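Integron cassette protein (Vibrio cholerae, PDB 3FY6) is of unknown function but forms a two-chain assembly and belongs to the mobile pool of proteins encoded by integron gene cassettes. Local coordinates at residues T10-N15 with R100-V105; L14-P19 with Q107-V112. All blocks are in the same frame, centred on the assembly; numbering follows the deposited sequence.

In the fold
The chain starts with strand 10-18, an outermost strand of a five-stranded antiparallel meander. It then runs through the other four strands and two helices before reaching helix 95-114. Contact 1 brings residues 100-105 of that helix back to residues 10-15. Contact 2 does the same for residues 107-112 and residues 14-19. Strand and helix run the same way, so the two closures are staggered and their chain spans overlap without nesting. Leu14 and Asn15 belong to both. The contact centres lie about 12 Å apart. Together they tie the first strand to the long helix, which also meets the second subunit.

Contact 1. Residues T10-N15 with R100-V105; sequences TEVNLN and RELELV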
# COMPACT_ATOMS: atom_id res chain seq x y z
N THR A 10 13.09 -14.53 18.84
CA THR A 10 11.87 -14.06 19.50
C THR A 10 10.67 -14.01 18.58
O THR A 10 10.80 -14.05 17.35
CB THR A 10 12.06 -12.69 20.19
OG1 THR A 10 11.94 -11.64 19.22
CG2 THR A 10 13.44 -12.62 20.82
N GLU A 11 9.50 -13.94 19.19
CA GLU A 11 8.25 -14.04 18.45
C GLU A 11 7.39 -12.84 18.80
O GLU A 11 7.24 -12.49 19.96
CB GLU A 11 7.53 -15.33 18.83
CG GLU A 11 6.59 -15.86 17.77
CD GLU A 11 6.20 -17.31 18.03
OE1 GLU A 11 5.54 -17.57 19.06
OE2 GLU A 11 6.54 -18.18 17.20
N VAL A 12 6.84 -12.20 17.77
CA VAL A 12 5.96 -11.07 17.98
C VAL A 12 4.58 -11.42 17.42
O VAL A 12 4.47 -11.83 16.27
CB VAL A 12 6.52 -9.82 17.27
CG1 VAL A 12 5.67 -8.60 17.58
CG2 VAL A 12 7.97 -9.58 17.69
N ASN A 13 3.55 -11.28 18.23
CA ASN A 13 2.19 -11.51 17.76
C ASN A 13 1.54 -10.19 17.42
O ASN A 13 1.42 -9.31 18.26
CB ASN A 13 1.37 -12.27 18.81
CG ASN A 13 1.63 -13.77 18.78
OD1 ASN A 13 2.73 -14.22 18.48
ND2 ASN A 13 0.60 -14.56 19.08
N LEU A 14 1.12 -10.04 16.17
CA LEU A 14 0.53 -8.78 15.70
C LEU A 14 -0.96 -8.96 15.40
O LEU A 14 -1.37 -10.00 14.92
CB LEU A 14 1.28 -8.29 14.46
CG LEU A 14 2.77 -7.97 14.65
CD1 LEU A 14 3.42 -7.61 13.32
CD2 LEU A 14 2.93 -6.84 15.66
N ASN A 15 -1.76 -7.94 15.68
CA ASN A 15 -3.20 -8.06 15.53
C ASN A 15 -3.72 -7.21 14.38
O ASN A 15 -3.79 -5.98 14.48
CB ASN A 15 -3.89 -7.69 16.84
CG ASN A 15 -3.26 -8.38 18.05
OD1 ASN A 15 -2.81 -7.72 18.99
ND2 ASN A 15 -3.20 -9.70 18.01
N ARG A 100 7.37 -3.47 20.05
CA ARG A 100 6.64 -2.21 19.92
C ARG A 100 6.74 -1.60 18.53
O ARG A 100 5.73 -1.16 17.97
CB ARG A 100 7.08 -1.19 20.98
CG ARG A 100 6.35 -1.33 22.30
CD ARG A 100 4.84 -1.52 22.09
NE ARG A 100 4.15 -0.33 21.58
CZ ARG A 100 2.83 -0.24 21.43
NH1 ARG A 100 2.07 -1.28 21.74
NH2 ARG A 100 2.26 0.87 20.98
N GLU A 101 7.94 -1.59 17.96
CA GLU A 101 8.10 -1.02 16.62
C GLU A 101 7.21 -1.76 15.59
O GLU A 101 6.58 -1.14 14.73
CB GLU A 101 9.58 -1.00 16.21
CG GLU A 101 10.48 -0.12 17.12
CD GLU A 101 10.00 1.33 17.24
OE1 GLU A 101 9.28 1.81 16.35
OE2 GLU A 101 10.33 2.00 18.23
N LEU A 102 7.14 -3.09 15.68
CA LEU A 102 6.29 -3.86 14.77
C LEU A 102 4.82 -3.64 15.07
O LEU A 102 3.98 -3.62 14.17
CB LEU A 102 6.61 -5.35 14.86
CG LEU A 102 7.92 -5.80 14.20
CD1 LEU A 102 8.11 -7.29 14.39
CD2 LEU A 102 7.90 -5.46 12.71
N GLU A 103 4.49 -3.47 16.35
CA GLU A 103 3.12 -3.14 16.72
C GLU A 103 2.67 -1.80 16.15
O GLU A 103 1.49 -1.62 15.85
CB GLU A 103 2.92 -3.19 18.23
CG GLU A 103 2.94 -4.64 18.77
CD GLU A 103 2.79 -4.74 20.29
OE1 GLU A 103 3.13 -3.78 21.00
OE2 GLU A 103 2.33 -5.81 20.77
N LEU A 104 3.61 -0.86 16.00
CA LEU A 104 3.24 0.42 15.40
C LEU A 104 2.96 0.23 13.90
O LEU A 104 2.15 0.95 13.31
CB LEU A 104 4.32 1.49 15.63
CG LEU A 104 4.66 1.92 17.07
CD1 LEU A 104 5.68 3.07 17.05
CD2 LEU A 104 3.41 2.36 17.83
N VAL A 105 3.61 -0.74 13.28
CA VAL A 105 3.32 -1.01 11.88
C VAL A 105 1.92 -1.64 11.74
O VAL A 105 1.14 -1.28 10.86
CB VAL A 105 4.35 -1.92 11.22
CG1 VAL A 105 3.95 -2.20 9.78
CG2 VAL A 105 5.73 -1.26 11.26
O HOH W 1 0.07 -6.94 19.49
O HOH W 2 2.81 -8.23 20.27
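Arg100 opens the helical segment with a local salt bridge, its NH1 lying 2.8 Å from Glu103 OE1. The hydrogen bond in this bridge is weak and bent, with an N-H...O angle of 128°. Leu102 points at the strand. Its side chain crosses that of Val12 obliquely, and Leu102 CD1 meets Val12 CG2 at 4.0 Å. The backbone of Leu102 is covered too: Leu14 CD2 sits 3.7 Å from Leu102 O. Ala84 and Phe81 of helix 77-89 extend this buried apolar patch. Glu103 follows, with its chain extended beyond CG (chi2 179°). Its CG packs 3.8 Å from Leu14 CD2, so this one methyl touches both Leu102 and Glu103. The carboxylate reaches on toward the strand backbone. Two waters bridge Glu103 OE2 and Asn13 O by hydrogen bonds; one lies 2.8 Å from Glu103 OE2 and 3.0 Å from Asn13 O. Glu103 thus gives one oxygen to Arg100 and the other to water. The axes of strand and helix are inclined by only 20°. This is alpha+beta packing, with a helix laid nearly parallel along the outermost strand of an antiparallel meander.

Contact 2. Residues L14-P19 with Q107-V112; sequences LNIYSP and QWVNKV
A helix lying along an outermost strand of an antiparallel meander is the setting here. Strand 14-18 and helix 107-112 run almost parallel, at 8°, with their axes 7.7 Å apart at closest approach. Asn110 buries the most surface of any residue here. Its CG is anti to the carbonyl carbon (chi1 -67°), which carries the terminal amide across to the strand backbone. The amide spans Ile16, with one end at Asn15 and the other at Tyr17. As modelled, OD1 of Asn110 lies 3.0 Å from Asn15 O, and ND2 of Asn110 lies 2.8 Å from Tyr17 N. These pairings set like atoms together, so the amide is probably turned over in the model. With its oxygen and nitrogen exchanged, both may be hydrogen bonds.

Leu14 and Ile16 make their backbone hydrogen bonds to strand 23-31, within the sheet. Asn15 O and Tyr17 N instead face the helix, on the outer edge of the meander, where the Asn110 amide meets them.

Beside the amide, at Val109, the contact turns apolar. The side chains of Ile16 and Val109 cross obliquely, and Ile16 CG2, anti to the backbone N, touches Val109 CG1 at 4.1 Å. Ala106 and Val71 pack beside this pair. Tyr17 meets the helix through CB, which packs against the end of the Asn110 amide. Its CG is anti to the backbone N (chi1 -175°), and the ring leads away from the helix to an edge-to-face stack with His24. Elsewhere on the helix, Trp108 NE1 hydrogen-bonds to Val112 O of the second subunit.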
# COMPACT_ATOMS: atom_id res chain seq x y z
N LEU A 14 1.12 -10.04 16.17
CA LEU A 14 0.53 -8.78 15.70
C LEU A 14 -0.96 -8.96 15.40
O LEU A 14 -1.37 -10.00 14.92
CB LEU A 14 1.28 -8.29 14.46
CG LEU A 14 2.77 -7.97 14.65
CD1 LEU A 14 3.42 -7.61 13.32
CD2 LEU A 14 2.93 -6.84 15.66
N ASN A 15 -1.76 -7.94 15.68
CA ASN A 15 -3.20 -8.06 15.53
C ASN A 15 -3.72 -7.21 14.38
O ASN A 15 -3.79 -5.98 14.48
CB ASN A 15 -3.89 -7.69 16.84
CG ASN A 15 -3.26 -8.38 18.05
OD1 ASN A 15 -2.81 -7.72 18.99
ND2 ASN A 15 -3.20 -9.70 18.01
N ILE A 16 -4.08 -7.86 13.28
CA ILE A 16 -4.48 -7.14 12.07
C ILE A 16 -5.98 -7.29 11.81
O ILE A 16 -6.48 -8.39 11.62
CB ILE A 16 -3.71 -7.66 10.84
CG1 ILE A 16 -2.19 -7.59 11.09
CG2 ILE A 16 -4.12 -6.89 9.58
CD1 ILE A 16 -1.63 -6.18 11.05
N TYR A 17 -6.70 -6.17 11.78
CA TYR A 17 -8.15 -6.24 11.59
C TYR A 17 -8.52 -6.66 10.17
O TYR A 17 -8.04 -6.08 9.20
CB TYR A 17 -8.85 -4.93 11.95
CG TYR A 17 -10.34 -5.08 11.84
CD1 TYR A 17 -11.07 -5.67 12.88
CD2 TYR A 17 -11.03 -4.70 10.69
CE1 TYR A 17 -12.44 -5.86 12.78
CE2 TYR A 17 -12.41 -4.87 10.58
CZ TYR A 17 -13.10 -5.45 11.63
OH TYR A 17 -14.46 -5.63 11.54
N SER A 18 -9.38 -7.66 10.07
CA SER A 18 -9.83 -8.19 8.79
C SER A 18 -11.33 -8.05 8.61
O SER A 18 -12.11 -8.68 9.33
CB SER A 18 -9.47 -9.67 8.68
OG SER A 18 -10.24 -10.29 7.65
N PRO A 19 -11.76 -7.24 7.64
CA PRO A 19 -13.18 -7.07 7.34
C PRO A 19 -13.78 -8.38 6.85
O PRO A 19 -14.99 -8.56 6.89
CB PRO A 19 -13.19 -6.05 6.20
CG PRO A 19 -11.87 -5.35 6.29
CD PRO A 19 -10.90 -6.39 6.79
N GLN A 107 -0.51 -1.23 13.79
CA GLN A 107 -1.43 -0.14 14.11
C GLN A 107 -1.69 0.73 12.88
O GLN A 107 -2.83 1.16 12.63
CB GLN A 107 -0.86 0.70 15.25
CG GLN A 107 -1.67 1.93 15.63
CD GLN A 107 -0.96 2.77 16.68
OE1 GLN A 107 -0.22 2.24 17.51
NE2 GLN A 107 -1.16 4.08 16.64
N TRP A 108 -0.63 1.00 12.11
CA TRP A 108 -0.75 1.76 10.88
C TRP A 108 -1.65 1.03 9.87
O TRP A 108 -2.57 1.61 9.29
CB TRP A 108 0.63 1.97 10.26
CG TRP A 108 0.65 2.85 9.04
CD1 TRP A 108 -0.18 3.90 8.78
CD2 TRP A 108 1.58 2.80 7.96
NE1 TRP A 108 0.17 4.50 7.59
CE2 TRP A 108 1.25 3.84 7.06
CE3 TRP A 108 2.66 1.97 7.65
CZ2 TRP A 108 1.94 4.06 5.88
CZ3 TRP A 108 3.36 2.19 6.47
CH2 TRP A 108 3.01 3.23 5.61
N VAL A 109 -1.37 -0.24 9.66
CA VAL A 109 -2.20 -1.04 8.77
C VAL A 109 -3.66 -0.97 9.22
O VAL A 109 -4.55 -0.78 8.38
CB VAL A 109 -1.72 -2.50 8.71
CG1 VAL A 109 -2.71 -3.37 7.94
CG2 VAL A 109 -0.33 -2.56 8.07
N ASN A 110 -3.92 -1.08 10.52
CA ASN A 110 -5.30 -1.01 10.98
C ASN A 110 -5.95 0.34 10.66
O ASN A 110 -7.11 0.41 10.27
CB ASN A 110 -5.43 -1.38 12.47
CG ASN A 110 -5.10 -2.85 12.75
OD1 ASN A 110 -4.59 -3.20 13.82
ND2 ASN A 110 -5.35 -3.71 11.76
N LYS A 111 -5.19 1.42 10.79
CA LYS A 111 -5.72 2.74 10.46
C LYS A 111 -6.06 2.87 8.96
O LYS A 111 -7.04 3.50 8.59
CB LYS A 111 -4.74 3.84 10.88
CG LYS A 111 -4.71 4.10 12.38
CD LYS A 111 -3.72 5.21 12.71
CE LYS A 111 -3.36 5.26 14.19
NZ LYS A 111 -2.22 6.20 14.44
N VAL A 112 -5.22 2.28 8.12
CA VAL A 112 -5.43 2.27 6.68
C VAL A 112 -6.75 1.58 6.35
O VAL A 112 -7.59 2.12 5.62
CB VAL A 112 -4.26 1.55 5.98
CG1 VAL A 112 -4.53 1.40 4.47
CG2 VAL A 112 -2.97 2.34 6.22